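Local coordinates for protein nigerythrin (Desulfovibrio vulgaris subsp. vulgaris, PDB 1YUZ) that shows NADH peroxidase activity in vitro and carries a diiron centre and a rubredoxin-like iron centre in each subunit of a homodimer, at residues Y117-M122 and A148-A153; A71-H76 and N113-E118; F142-L147 and C189-R194. All blocks are in the same frame, centred on the assembly; numbering follows the deposited sequence. Where two conformers were deposited one is given.

Contact 1: Y117-M122 and A148-A153. With FE2 (Fe (II) ion), chain G; FE (Fe (III) ion), chain F.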
ATOM      1  N   TYR B 117      -1.716  -8.858  -0.612  1.00  8.31           N
ATOM      2  CA  TYR B 117      -2.320 -10.155  -0.877  1.00  8.64           C
ATOM      3  C   TYR B 117      -2.354 -10.976   0.407  1.00  8.66           C
ATOM      4  O   TYR B 117      -3.362 -11.601   0.731  1.00  8.43           O
ATOM      5  CB  TYR B 117      -1.533 -10.912  -1.955  1.00  9.10           C
ATOM      6  CG  TYR B 117      -1.810 -12.399  -1.952  1.00  9.58           C
ATOM      7  CD1 TYR B 117      -0.898 -13.296  -1.397  1.00 10.08           C
ATOM      8  CD2 TYR B 117      -3.023 -12.902  -2.428  1.00  9.89           C
ATOM      9  CE1 TYR B 117      -1.187 -14.653  -1.307  1.00 10.34           C
ATOM     10  CE2 TYR B 117      -3.322 -14.257  -2.341  1.00 10.25           C
ATOM     11  CZ  TYR B 117      -2.401 -15.127  -1.777  1.00 10.40           C
ATOM     12  OH  TYR B 117      -2.702 -16.469  -1.658  1.00 11.07           O
ATOM     13  N   GLU B 118      -1.255 -10.966   1.151  1.00  8.67           N
ATOM     14  CA  GLU B 118      -1.202 -11.740   2.383  1.00  8.95           C
ATOM     15  C   GLU B 118      -2.137 -11.231   3.474  1.00  8.71           C
ATOM     16  O   GLU B 118      -2.787 -12.024   4.156  1.00  8.63           O
ATOM     17  CB  GLU B 118       0.239 -11.798   2.906  1.00  9.71           C
ATOM     18  CG  GLU B 118       1.197 -12.459   1.922  1.00 11.24           C
ATOM     19  CD  GLU B 118       2.605 -12.623   2.465  1.00 12.15           C
ATOM     20  OE1 GLU B 118       2.761 -12.886   3.675  1.00 12.84           O
ATOM     21  OE2 GLU B 118       3.564 -12.493   1.676  1.00 13.75           O
ATOM     22  N   THR B 119      -2.232  -9.916   3.623  1.00  8.39           N
ATOM     23  CA  THR B 119      -3.068  -9.347   4.669  1.00  8.30           C
ATOM     24  C   THR B 119      -4.563  -9.315   4.369  1.00  8.54           C
ATOM     25  O   THR B 119      -5.372  -9.361   5.293  1.00  8.43           O
ATOM     26  CB  THR B 119      -2.608  -7.908   5.021  1.00  8.18           C
ATOM     27  OG1 THR B 119      -3.024  -7.587   6.351  1.00  7.64           O
ATOM     28  CG2 THR B 119      -3.222  -6.887   4.070  1.00  7.99           C
ATOM     29  N   SER B 120      -4.932  -9.258   3.093  1.00  8.66           N
ATOM     30  CA  SER B 120      -6.341  -9.160   2.722  1.00  9.01           C
ATOM     31  C   SER B 120      -6.922 -10.382   2.035  1.00  9.14           C
ATOM     32  O   SER B 120      -8.130 -10.455   1.814  1.00  9.37           O
ATOM     33  CB  SER B 120      -6.546  -7.960   1.797  1.00  8.89           C
ATOM     34  OG  SER B 120      -5.965  -8.207   0.527  1.00  8.80           O
ATOM     35  N   ASP B 121      -6.069 -11.336   1.689  1.00  9.45           N
ATOM     36  CA  ASP B 121      -6.526 -12.521   0.989  1.00  9.82           C
ATOM     37  C   ASP B 121      -6.078 -13.806   1.673  1.00  9.82           C
ATOM     38  O   ASP B 121      -6.882 -14.492   2.299  1.00  9.97           O
ATOM     39  CB  ASP B 121      -6.006 -12.482  -0.454  1.00 10.32           C
ATOM     40  CG  ASP B 121      -6.589 -13.574  -1.323  1.00 10.71           C
ATOM     41  OD1 ASP B 121      -6.863 -14.674  -0.801  1.00 11.24           O
ATOM     42  OD2 ASP B 121      -6.751 -13.336  -2.539  1.00 11.14           O
ATOM     43  N   MET B 122      -4.788 -14.110   1.583  1.00  9.80           N
ATOM     44  CA  MET B 122      -4.275 -15.347   2.156  1.00  9.81           C
ATOM     45  C   MET B 122      -4.493 -15.552   3.644  1.00  9.55           C
ATOM     46  O   MET B 122      -5.146 -16.514   4.046  1.00  9.57           O
ATOM     47  CB  MET B 122      -2.788 -15.506   1.852  1.00 10.20           C
ATOM     48  CG  MET B 122      -2.274 -16.885   2.221  1.00 10.96           C
ATOM     49  SD  MET B 122      -0.505 -17.042   2.094  1.00 11.80           S
ATOM     50  CE  MET B 122      -0.005 -16.306   3.643  1.00 11.57           C
ATOM     51  N   ALA B 148       0.867  -7.909  10.807  1.00  7.44           N
ATOM     52  CA  ALA B 148       2.160  -7.360  10.440  1.00  7.39           C
ATOM     53  C   ALA B 148       2.238  -7.087   8.943  1.00  7.44           C
ATOM     54  O   ALA B 148       2.861  -6.116   8.524  1.00  7.26           O
ATOM     55  CB  ALA B 148       3.271  -8.317  10.855  1.00  7.52           C
ATOM     56  N   GLU B 149       1.590  -7.921   8.133  1.00  7.49           N
ATOM     57  CA  GLU B 149       1.661  -7.743   6.685  1.00  7.61           C
ATOM     58  C   GLU B 149       1.100  -6.409   6.212  1.00  7.57           C
ATOM     59  O   GLU B 149       1.657  -5.790   5.310  1.00  7.43           O
ATOM     60  CB  GLU B 149       0.940  -8.885   5.961  1.00  8.15           C
ATOM     61  CG  GLU B 149       1.290 -10.287   6.465  1.00  9.04           C
ATOM     62  CD  GLU B 149       2.751 -10.673   6.292  1.00  9.73           C
ATOM     63  OE1 GLU B 149       3.642  -9.807   6.435  1.00  9.86           O
ATOM     64  OE2 GLU B 149       3.011 -11.867   6.038  1.00 11.01           O
ATOM     65  N   SER B 150       0.003  -5.952   6.805  1.00  7.41           N
ATOM     66  CA  SER B 150      -0.537  -4.678   6.364  1.00  7.60           C
ATOM     67  C   SER B 150       0.388  -3.537   6.796  1.00  7.48           C
ATOM     68  O   SER B 150       0.443  -2.500   6.143  1.00  7.60           O
ATOM     69  CB  SER B 150      -1.964  -4.481   6.883  1.00  7.79           C
ATOM     70  OG  SER B 150      -2.043  -4.619   8.285  1.00  7.98           O
ATOM     71  N   VAL B 151       1.118  -3.730   7.892  1.00  7.53           N
ATOM     72  CA  VAL B 151       2.071  -2.719   8.341  1.00  7.47           C
ATOM     73  C   VAL B 151       3.221  -2.711   7.331  1.00  7.28           C
ATOM     74  O   VAL B 151       3.710  -1.654   6.941  1.00  7.14           O
ATOM     75  CB  VAL B 151       2.605  -3.036   9.757  1.00  7.54           C
ATOM     76  CG1 VAL B 151       3.842  -2.199  10.059  1.00  7.86           C
ATOM     77  CG2 VAL B 151       1.527  -2.746  10.788  1.00  8.05           C
ATOM     78  N   HIS B 152       3.640  -3.893   6.894  1.00  7.10           N
ATOM     79  CA  HIS B 152       4.714  -3.992   5.910  1.00  6.94           C
ATOM     80  C   HIS B 152       4.304  -3.291   4.621  1.00  6.91           C
ATOM     81  O   HIS B 152       5.109  -2.607   3.986  1.00  6.84           O
ATOM     82  CB  HIS B 152       5.015  -5.457   5.599  1.00  6.92           C
ATOM     83  CG  HIS B 152       5.535  -6.228   6.769  1.00  6.98           C
ATOM     84  ND1 HIS B 152       5.625  -7.604   6.769  1.00  7.12           N
ATOM     85  CD2 HIS B 152       6.004  -5.820   7.972  1.00  7.14           C
ATOM     86  CE1 HIS B 152       6.125  -8.009   7.922  1.00  7.17           C
ATOM     87  NE2 HIS B 152       6.363  -6.946   8.670  1.00  7.11           N
ATOM     88  N   ALA B 153       3.049  -3.470   4.223  1.00  6.99           N
ATOM     89  CA  ALA B 153       2.554  -2.841   3.006  1.00  7.20           C
ATOM     90  C   ALA B 153       2.667  -1.326   3.130  1.00  7.34           C
ATOM     91  O   ALA B 153       3.140  -0.657   2.212  1.00  7.29           O
ATOM     92  CB  ALA B 153       1.104  -3.244   2.754  1.00  7.24           C
TER
HETATM   93 FE   FE2 G 302       5.185  -9.210   5.302  1.00  8.13          FE
HETATM   94 FE    FE F 301       4.481 -12.569   4.809  1.00 10.00          FE
HETATM   95  O   HOH W   1       4.862 -10.905   3.840  1.00 13.29           O
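Glu-118 and Glu-149 meet at an iron(III) ion that both of them bind. The metal bonds come first. Glu-149 bridges the pair: its OE1 is 2.0 Å from the iron(II) ion and its OE2 is 2.0 Å from the iron(III) ion. The bend at its chi2 (-62°) turns the carboxylate along the two metals. Glu-118 has an extended chain and uses one oxygen, with OE1 2.1 Å from iron(III). Its OE1 lies only 2.6 Å from Glu-149 OE2, and the carboxylate planes are 90° apart. The shared iron probably offsets the repulsion of the two carboxylates. His-152 gives ND1 to iron(II) at 2.2 Å, and water 1 bridges both irons.

These segments give three of the six protein ligands of the diiron site in a ferritin-like four-helix bundle. They lie on helices 104-132 and 136-161 and run at 137° to each other, nearer antiparallel than parallel. Glu-40, Glu-73 and Glu-115 complete the set.

Beside the metals the packing is apolar or nearly so. Thr-119 CB rests on Glu-149 CB at 3.8 Å. Thr-119 OG1 sits 3.3 Å from Ser-150 CB, but its main polar partner is the Lys-146 carbonyl. Ser-150 OG turns to Asn-161 of the second subunit.

Contact 2: A71-H76 and N113-E118. With FE (Fe (III) ion), chain F; FE2 (Fe (II) ion), chain G.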
ATOM      1  N   ALA B  71      13.311 -10.360   7.968  1.00  8.42           N
ATOM      2  CA  ALA B  71      13.420 -10.900   9.316  1.00  8.39           C
ATOM      3  C   ALA B  71      12.029 -11.123   9.902  1.00  8.36           C
ATOM      4  O   ALA B  71      11.798 -12.097  10.621  1.00  8.51           O
ATOM      5  CB  ALA B  71      14.228  -9.953  10.190  1.00  8.30           C
ATOM      6  N   ALA B  72      11.101 -10.225   9.588  1.00  8.27           N
ATOM      7  CA  ALA B  72       9.730 -10.354  10.069  1.00  8.29           C
ATOM      8  C   ALA B  72       9.098 -11.622   9.506  1.00  8.36           C
ATOM      9  O   ALA B  72       8.403 -12.344  10.217  1.00  8.28           O
ATOM     10  CB  ALA B  72       8.911  -9.136   9.658  1.00  8.33           C
ATOM     11  N   GLU B  73       9.341 -11.898   8.230  1.00  8.56           N
ATOM     12  CA  GLU B  73       8.769 -13.089   7.625  1.00  8.88           C
ATOM     13  C   GLU B  73       9.351 -14.345   8.274  1.00  8.99           C
ATOM     14  O   GLU B  73       8.669 -15.363   8.395  1.00  9.03           O
ATOM     15  CB  GLU B  73       9.018 -13.112   6.114  1.00  9.00           C
ATOM     16  CG  GLU B  73       8.587 -11.857   5.348  1.00  9.32           C
ATOM     17  CD  GLU B  73       7.178 -11.381   5.667  1.00  9.56           C
ATOM     18  OE1 GLU B  73       6.294 -12.213   5.974  1.00  9.91           O
ATOM     19  OE2 GLU B  73       6.944 -10.157   5.583  1.00  9.82           O
ATOM     20  N   LEU B  74      10.608 -14.269   8.703  0.50  9.07           N
ATOM     21  CA  LEU B  74      11.249 -15.408   9.349  0.50  9.17           C
ATOM     22  C   LEU B  74      10.572 -15.676  10.694  0.50  9.20           C
ATOM     23  O   LEU B  74      10.471 -16.822  11.130  0.50  9.27           O
ATOM     24  CB  LEU B  74      12.742 -15.138   9.541  0.50  9.22           C
ATOM     25  CG  LEU B  74      13.578 -16.346   9.968  0.50  9.14           C
ATOM     26  CD1 LEU B  74      13.396 -17.483   8.964  0.50  9.10           C
ATOM     27  CD2 LEU B  74      15.038 -15.941  10.065  0.50  9.19           C
ATOM     28  N   ILE B  75      10.114 -14.613  11.348  1.00  9.24           N
ATOM     29  CA  ILE B  75       9.413 -14.738  12.619  1.00  9.28           C
ATOM     30  C   ILE B  75       8.084 -15.438  12.337  1.00  9.23           C
ATOM     31  O   ILE B  75       7.665 -16.309  13.094  1.00  9.23           O
ATOM     32  CB  ILE B  75       9.166 -13.348  13.263  1.00  9.43           C
ATOM     33  CG1 ILE B  75      10.495 -12.786  13.774  1.00  9.63           C
ATOM     34  CG2 ILE B  75       8.146 -13.458  14.400  1.00  9.64           C
ATOM     35  CD1 ILE B  75      10.406 -11.381  14.311  1.00 10.05           C
ATOM     36  N   HIS B  76       7.427 -15.066  11.241  1.00  9.12           N
ATOM     37  CA  HIS B  76       6.161 -15.689  10.869  1.00  9.24           C
ATOM     38  C   HIS B  76       6.378 -17.179  10.631  1.00  9.41           C
ATOM     39  O   HIS B  76       5.604 -18.011  11.101  1.00  9.51           O
ATOM     40  CB  HIS B  76       5.600 -15.031   9.609  1.00  9.17           C
ATOM     41  CG  HIS B  76       5.196 -13.604   9.811  1.00  8.99           C
ATOM     42  ND1 HIS B  76       4.893 -12.759   8.767  1.00  9.23           N
ATOM     43  CD2 HIS B  76       5.055 -12.872  10.941  1.00  9.21           C
ATOM     44  CE1 HIS B  76       4.585 -11.566   9.245  1.00  9.08           C
ATOM     45  NE2 HIS B  76       4.676 -11.609  10.562  1.00  9.24           N
ATOM     46  N   ASN B 113       2.467  -5.217  -3.030  1.00  8.51           N
ATOM     47  CA  ASN B 113       1.410  -6.057  -3.577  1.00  8.66           C
ATOM     48  C   ASN B 113       1.356  -7.409  -2.890  1.00  8.50           C
ATOM     49  O   ASN B 113       0.273  -7.931  -2.618  1.00  8.64           O
ATOM     50  CB  ASN B 113       1.589  -6.242  -5.083  1.00  9.28           C
ATOM     51  CG  ASN B 113       1.252  -4.988  -5.859  1.00  9.71           C
ATOM     52  OD1 ASN B 113       0.464  -4.162  -5.403  1.00 10.81           O
ATOM     53  ND2 ASN B 113       1.840  -4.843  -7.044  1.00 10.35           N
ATOM     54  N   GLY B 114       2.521  -7.972  -2.599  1.00  8.24           N
ATOM     55  CA  GLY B 114       2.559  -9.259  -1.933  1.00  8.01           C
ATOM     56  C   GLY B 114       2.000  -9.140  -0.525  1.00  7.85           C
ATOM     57  O   GLY B 114       1.229  -9.991  -0.077  1.00  8.08           O
ATOM     58  N   GLU B 115       2.388  -8.078   0.176  1.00  7.73           N
ATOM     59  CA  GLU B 115       1.921  -7.842   1.536  1.00  7.78           C
ATOM     60  C   GLU B 115       0.408  -7.668   1.548  1.00  7.74           C
ATOM     61  O   GLU B 115      -0.275  -8.204   2.422  1.00  7.70           O
ATOM     62  CB  GLU B 115       2.584  -6.592   2.117  1.00  7.71           C
ATOM     63  CG  GLU B 115       4.091  -6.702   2.299  1.00  7.80           C
ATOM     64  CD  GLU B 115       4.495  -7.719   3.356  1.00  7.84           C
ATOM     65  OE1 GLU B 115       3.635  -8.144   4.152  1.00  7.98           O
ATOM     66  OE2 GLU B 115       5.688  -8.083   3.406  1.00  7.98           O
ATOM     67  N   ILE B 116      -0.113  -6.912   0.587  1.00  7.77           N
ATOM     68  CA  ILE B 116      -1.550  -6.698   0.507  1.00  8.00           C
ATOM     69  C   ILE B 116      -2.268  -8.026   0.263  1.00  8.15           C
ATOM     70  O   ILE B 116      -3.300  -8.297   0.874  1.00  8.27           O
ATOM     71  CB  ILE B 116      -1.877  -5.682  -0.605  1.00  8.03           C
ATOM     72  CG1 ILE B 116      -1.411  -4.290  -0.169  1.00  8.16           C
ATOM     73  CG2 ILE B 116      -3.365  -5.676  -0.901  1.00  8.07           C
ATOM     74  CD1 ILE B 116      -1.457  -3.251  -1.277  1.00  8.54           C
ATOM     75  N   TYR B 117      -1.716  -8.858  -0.612  1.00  8.31           N
ATOM     76  CA  TYR B 117      -2.320 -10.155  -0.877  1.00  8.64           C
ATOM     77  C   TYR B 117      -2.354 -10.976   0.407  1.00  8.66           C
ATOM     78  O   TYR B 117      -3.362 -11.601   0.731  1.00  8.43           O
ATOM     79  CB  TYR B 117      -1.533 -10.912  -1.955  1.00  9.10           C
ATOM     80  CG  TYR B 117      -1.810 -12.399  -1.952  1.00  9.58           C
ATOM     81  CD1 TYR B 117      -0.898 -13.296  -1.397  1.00 10.08           C
ATOM     82  CD2 TYR B 117      -3.023 -12.902  -2.428  1.00  9.89           C
ATOM     83  CE1 TYR B 117      -1.187 -14.653  -1.307  1.00 10.34           C
ATOM     84  CE2 TYR B 117      -3.322 -14.257  -2.341  1.00 10.25           C
ATOM     85  CZ  TYR B 117      -2.401 -15.127  -1.777  1.00 10.40           C
ATOM     86  OH  TYR B 117      -2.702 -16.469  -1.658  1.00 11.07           O
ATOM     87  N   GLU B 118      -1.255 -10.966   1.151  1.00  8.67           N
ATOM     88  CA  GLU B 118      -1.202 -11.740   2.383  1.00  8.95           C
ATOM     89  C   GLU B 118      -2.137 -11.231   3.474  1.00  8.71           C
ATOM     90  O   GLU B 118      -2.787 -12.024   4.156  1.00  8.63           O
ATOM     91  CB  GLU B 118       0.239 -11.798   2.906  1.00  9.71           C
ATOM     92  CG  GLU B 118       1.197 -12.459   1.922  1.00 11.24           C
ATOM     93  CD  GLU B 118       2.605 -12.623   2.465  1.00 12.15           C
ATOM     94  OE1 GLU B 118       2.761 -12.886   3.675  1.00 12.84           O
ATOM     95  OE2 GLU B 118       3.564 -12.493   1.676  1.00 13.75           O
TER
HETATM   96 FE    FE F 301       4.481 -12.569   4.809  1.00 10.00          FE
HETATM   97 FE   FE2 G 302       5.185  -9.210   5.302  1.00  8.13          FE
HETATM   98  O   HOH W   1       4.862 -10.905   3.840  1.00 13.29           O
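Glu-73 and Glu-115 reach from opposite directions to the same iron(II) ion. The site belongs to the ferritin-like four-helix bundle. Here helices 60-87 and 104-132 face each other across its centre. The CA atoms of the two glutamates are 10.6 Å apart, so the helices meet through metal-bound carboxylates and not through close backbone packing.

Glu-73 bridges the two irons. Its OE2 binds iron(II) at 2.0 Å and its OE1 binds iron(III) at 2.2 Å. Glu-115 is different: both of its oxygens hold iron(II), OE1 at 2.2 Å and OE2 at 2.3 Å. Its chain bends at chi2 (-67°), which brings the carboxylate up to the metal. The two carboxylate planes are 42° apart, and Glu-73 OE2 lies 3.3 Å from Glu-115 OE2. No hydrogen bond joins them; the shared iron does. Glu-118 approaches iron(III) from the same helix as Glu-115, one turn further on.

A second shell of hydrogen bonds surrounds these ligands. Tyr-47 OH hydrogen-bonds Glu-115 OE2. His-76 ND1 hydrogen-bonds Glu-40 OE2, and makes a weak hydrogen bond to Glu-73 OE1 at 3.2 Å. Ala-72 O lies over one face of the imidazole, near the rim.

In rubrerythrins one iron moves between a glutamate and a histidine ligand as the redox state changes. The place of His-76 is consistent with that histidine. In this partially reduced state it is not a ligand: iron(III) lies in the plane of the ring, at its edge, 4.0 Å from ND1.

Contact 3: F142-L147 and C189-R194. With FE (Fe (III) ion), chain H.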
ATOM      1  N   PHE B 142      -1.885 -17.007  12.619  1.00  9.55           N
ATOM      2  CA  PHE B 142      -2.261 -16.381  11.355  1.00  9.26           C
ATOM      3  C   PHE B 142      -2.653 -14.920  11.562  1.00  9.19           C
ATOM      4  O   PHE B 142      -2.400 -14.076  10.704  1.00  9.23           O
ATOM      5  CB  PHE B 142      -3.425 -17.140  10.714  1.00  9.22           C
ATOM      6  CG  PHE B 142      -3.041 -18.461  10.105  1.00  8.99           C
ATOM      7  CD1 PHE B 142      -3.945 -19.519  10.106  1.00  9.10           C
ATOM      8  CD2 PHE B 142      -1.806 -18.640   9.483  1.00  8.89           C
ATOM      9  CE1 PHE B 142      -3.632 -20.730   9.496  1.00  8.97           C
ATOM     10  CE2 PHE B 142      -1.482 -19.850   8.870  1.00  8.96           C
ATOM     11  CZ  PHE B 142      -2.400 -20.899   8.875  1.00  8.89           C
ATOM     12  N   THR B 143      -3.287 -14.630  12.691  1.00  9.17           N
ATOM     13  CA  THR B 143      -3.698 -13.270  13.012  1.00  9.25           C
ATOM     14  C   THR B 143      -2.480 -12.372  13.193  1.00  9.19           C
ATOM     15  O   THR B 143      -2.424 -11.268  12.644  1.00  9.17           O
ATOM     16  CB  THR B 143      -4.540 -13.232  14.303  1.00  9.41           C
ATOM     17  OG1 THR B 143      -5.834 -13.784  14.040  1.00  9.94           O
ATOM     18  CG2 THR B 143      -4.696 -11.807  14.813  1.00  9.61           C
ATOM     19  N   ARG B 144      -1.505 -12.839  13.968  0.50  9.24           N
ATOM     20  CA  ARG B 144      -0.298 -12.057  14.199  0.50  9.31           C
ATOM     21  C   ARG B 144       0.403 -11.749  12.882  0.50  9.06           C
ATOM     22  O   ARG B 144       0.802 -10.611  12.636  0.50  8.97           O
ATOM     23  CB  ARG B 144       0.658 -12.795  15.145  0.50  9.73           C
ATOM     24  CG  ARG B 144       0.230 -12.777  16.609  0.50 10.33           C
ATOM     25  CD  ARG B 144       1.437 -12.659  17.544  0.50 10.93           C
ATOM     26  NE  ARG B 144       1.050 -12.536  18.949  0.50 11.54           N
ATOM     27  CZ  ARG B 144       0.253 -11.584  19.424  0.50 11.48           C
ATOM     28  NH1 ARG B 144      -0.244 -10.667  18.605  0.50 11.76           N
ATOM     29  NH2 ARG B 144      -0.054 -11.549  20.712  0.50 11.74           N
ATOM     30  N   ALA B 145       0.550 -12.760  12.030  1.00  8.79           N
ATOM     31  CA  ALA B 145       1.201 -12.563  10.739  1.00  8.48           C
ATOM     32  C   ALA B 145       0.408 -11.567   9.895  1.00  8.30           C
ATOM     33  O   ALA B 145       0.973 -10.615   9.355  1.00  8.20           O
ATOM     34  CB  ALA B 145       1.328 -13.900   9.996  1.00  8.63           C
ATOM     35  N   LYS B 146      -0.901 -11.787   9.798  1.00  7.99           N
ATOM     36  CA  LYS B 146      -1.794 -10.934   9.020  1.00  7.80           C
ATOM     37  C   LYS B 146      -1.665  -9.460   9.388  1.00  7.71           C
ATOM     38  O   LYS B 146      -1.592  -8.596   8.510  1.00  7.53           O
ATOM     39  CB  LYS B 146      -3.243 -11.410   9.210  1.00  8.00           C
ATOM     40  CG  LYS B 146      -4.324 -10.569   8.533  1.00  7.97           C
ATOM     41  CD  LYS B 146      -4.823  -9.450   9.437  1.00  8.24           C
ATOM     42  CE  LYS B 146      -6.031  -8.734   8.846  1.00  8.35           C
ATOM     43  NZ  LYS B 146      -5.677  -7.861   7.691  1.00  8.54           N
ATOM     44  N   LEU B 147      -1.635  -9.174  10.684  1.00  7.69           N
ATOM     45  CA  LEU B 147      -1.531  -7.801  11.161  1.00  7.75           C
ATOM     46  C   LEU B 147      -0.217  -7.145  10.762  1.00  7.55           C
ATOM     47  O   LEU B 147      -0.183  -5.963  10.421  1.00  7.62           O
ATOM     48  CB  LEU B 147      -1.682  -7.763  12.679  1.00  7.89           C
ATOM     49  CG  LEU B 147      -3.093  -8.091  13.173  1.00  8.10           C
ATOM     50  CD1 LEU B 147      -3.061  -8.348  14.669  1.00  8.56           C
ATOM     51  CD2 LEU B 147      -4.042  -6.957  12.833  1.00  8.78           C
ATOM     52  N   CYS B 189       4.868  -2.472  20.950  1.00 10.88           N
ATOM     53  CA  CYS B 189       4.306  -3.041  19.737  1.00 10.23           C
ATOM     54  C   CYS B 189       2.782  -2.988  19.762  1.00 10.14           C
ATOM     55  O   CYS B 189       2.156  -3.437  20.717  1.00 10.08           O
ATOM     56  CB  CYS B 189       4.761  -4.488  19.593  1.00  9.94           C
ATOM     57  SG  CYS B 189       4.161  -5.246  18.088  1.00  9.12           S
ATOM     58  N   PRO B 190       2.159  -2.439  18.707  1.00  9.93           N
ATOM     59  CA  PRO B 190       0.697  -2.359  18.671  1.00 10.03           C
ATOM     60  C   PRO B 190       0.041  -3.709  18.406  1.00 10.05           C
ATOM     61  O   PRO B 190      -1.162  -3.872  18.606  1.00 10.21           O
ATOM     62  CB  PRO B 190       0.437  -1.359  17.548  1.00 10.04           C
ATOM     63  CG  PRO B 190       1.572  -1.630  16.605  1.00 10.00           C
ATOM     64  CD  PRO B 190       2.753  -1.751  17.547  1.00  9.96           C
ATOM     65  N   ILE B 191       0.833  -4.677  17.958  1.00 10.09           N
ATOM     66  CA  ILE B 191       0.306  -5.999  17.661  1.00 10.33           C
ATOM     67  C   ILE B 191       0.383  -6.959  18.847  1.00 10.56           C
ATOM     68  O   ILE B 191      -0.573  -7.691  19.103  1.00 10.69           O
ATOM     69  CB  ILE B 191       1.034  -6.621  16.436  1.00 10.26           C
ATOM     70  CG1 ILE B 191       0.698  -5.817  15.174  1.00 10.17           C
ATOM     71  CG2 ILE B 191       0.628  -8.083  16.258  1.00 10.27           C
ATOM     72  CD1 ILE B 191       1.451  -6.270  13.929  1.00 10.46           C
ATOM     73  N   CYS B 192       1.493  -6.942  19.584  1.00 10.72           N
ATOM     74  CA  CYS B 192       1.659  -7.853  20.720  1.00 11.04           C
ATOM     75  C   CYS B 192       2.042  -7.185  22.041  1.00 11.43           C
ATOM     76  O   CYS B 192       2.194  -7.863  23.056  1.00 11.48           O
ATOM     77  CB  CYS B 192       2.709  -8.914  20.388  1.00 10.95           C
ATOM     78  SG  CYS B 192       4.387  -8.260  20.310  1.00 10.22           S
ATOM     79  N   PHE B 193       2.219  -5.869  22.019  1.00 11.73           N
ATOM     80  CA  PHE B 193       2.572  -5.094  23.210  1.00 12.15           C
ATOM     81  C   PHE B 193       3.997  -5.232  23.755  1.00 12.43           C
ATOM     82  O   PHE B 193       4.282  -4.729  24.838  1.00 12.37           O
ATOM     83  CB  PHE B 193       1.573  -5.372  24.342  1.00 12.32           C
ATOM     84  CG  PHE B 193       0.228  -4.703  24.162  1.00 12.38           C
ATOM     85  CD1 PHE B 193      -0.086  -3.999  22.997  1.00 12.41           C
ATOM     86  CD2 PHE B 193      -0.734  -4.792  25.165  1.00 12.51           C
ATOM     87  CE1 PHE B 193      -1.338  -3.397  22.840  1.00 12.65           C
ATOM     88  CE2 PHE B 193      -1.985  -4.195  25.015  1.00 12.73           C
ATOM     89  CZ  PHE B 193      -2.288  -3.498  23.853  1.00 12.57           C
ATOM     90  N   ARG B 194       4.893  -5.897  23.031  1.00 12.80           N
ATOM     91  CA  ARG B 194       6.273  -6.003  23.513  1.00 13.34           C
ATOM     92  C   ARG B 194       6.852  -4.593  23.604  1.00 13.58           C
ATOM     93  O   ARG B 194       6.640  -3.773  22.714  1.00 13.32           O
ATOM     94  CB  ARG B 194       7.138  -6.840  22.557  1.00 13.55           C
ATOM     95  CG  ARG B 194       7.117  -8.342  22.815  1.00 14.08           C
ATOM     96  CD  ARG B 194       7.775  -8.701  24.147  1.00 14.51           C
ATOM     97  NE  ARG B 194       7.584 -10.113  24.480  1.00 15.10           N
ATOM     98  CZ  ARG B 194       8.444 -11.088  24.196  1.00 15.09           C
ATOM     99  NH1 ARG B 194       9.583 -10.822  23.572  1.00 15.30           N
ATOM    100  NH2 ARG B 194       8.148 -12.339  24.521  1.00 15.41           N
TER
HETATM  101 FE    FE H 303       4.989  -7.430  18.301  1.00  8.92          FE
HETATM  102  O   HOH W   2      -2.543  -9.320  18.227  1.00 18.62           O
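Arg-144 lays one face of its guanidinium over CB of Cys-192, a ligand of the rubredoxin-like iron. CB stands over the centre of the group, with Arg-144 CZ 3.8 Å from Cys-192 CB. This places a positive group beside the cysteine-iron site, where it may affect the charge balance. Two conformers were deposited for Arg-144, so the contact holds for the one described.

The same guanidinium also reaches the backbone. Arg-144 NH1 makes a weak, bent hydrogen bond to Ile-191 O at 3.0 Å, with an angle of 131° at the hydrogen. Water 2 links the same two groups: the water donates to Ile-191 O at 2.7 Å and accepts weakly from Arg-144 NH1.

The rest is apolar. The side chains of Leu-147 and Ile-191 run alongside each other, pointing opposite ways. Ile-191 CD1 packs on Leu-147 CB at 3.7 Å, and Ile-191 CG2 lies near Leu-147 CD1. Pro-8 also touches Leu-147.

Behind Ile-191 the loop wraps around the metal. Cys-192 N donates to Cys-189 SG at 3.5 Å, and Ile-191 N does so weakly. Cys-192 SG sits between its backbone N and carbonyl carbon (chi1 70°) and reaches the iron at 2.3 Å. Phe-193 N returns to Cys-189 O, in a turn where Phe-193 takes left-handed backbone angles.

Cys-174 and Cys-177 complete the four-cysteine site. A Cys-x-x-Cys turn with N-H groups aimed at the first sulfur is the metal knuckle of rubredoxins, held here against helix 136-161 of the diiron domain.

Contacts 1 and 2 lie in the buried core of the helical bundle, while contact 3 is partly buried where the rubredoxin-like domain meets it. Contacts 1 and 2 share helix 104-132, Glu-118, both irons and the bridging water. Together they supply five of the six protein ligands of the diiron site, and Glu-40 is the other. Their chemistry is carboxylate and imidazole; contact 3 combines apolar packing, a guanidinium over a cysteine CB and one weak direct hydrogen bond beside a cysteine-bound iron. Helix 136-161 serves contacts 1 and 3, and Ile-191 CD1 touches Ala-148 N at 3.6 Å. The iron(II) ion and the cysteine-bound iron are 13.1 Å apart, consistent with electron transfer between the centres.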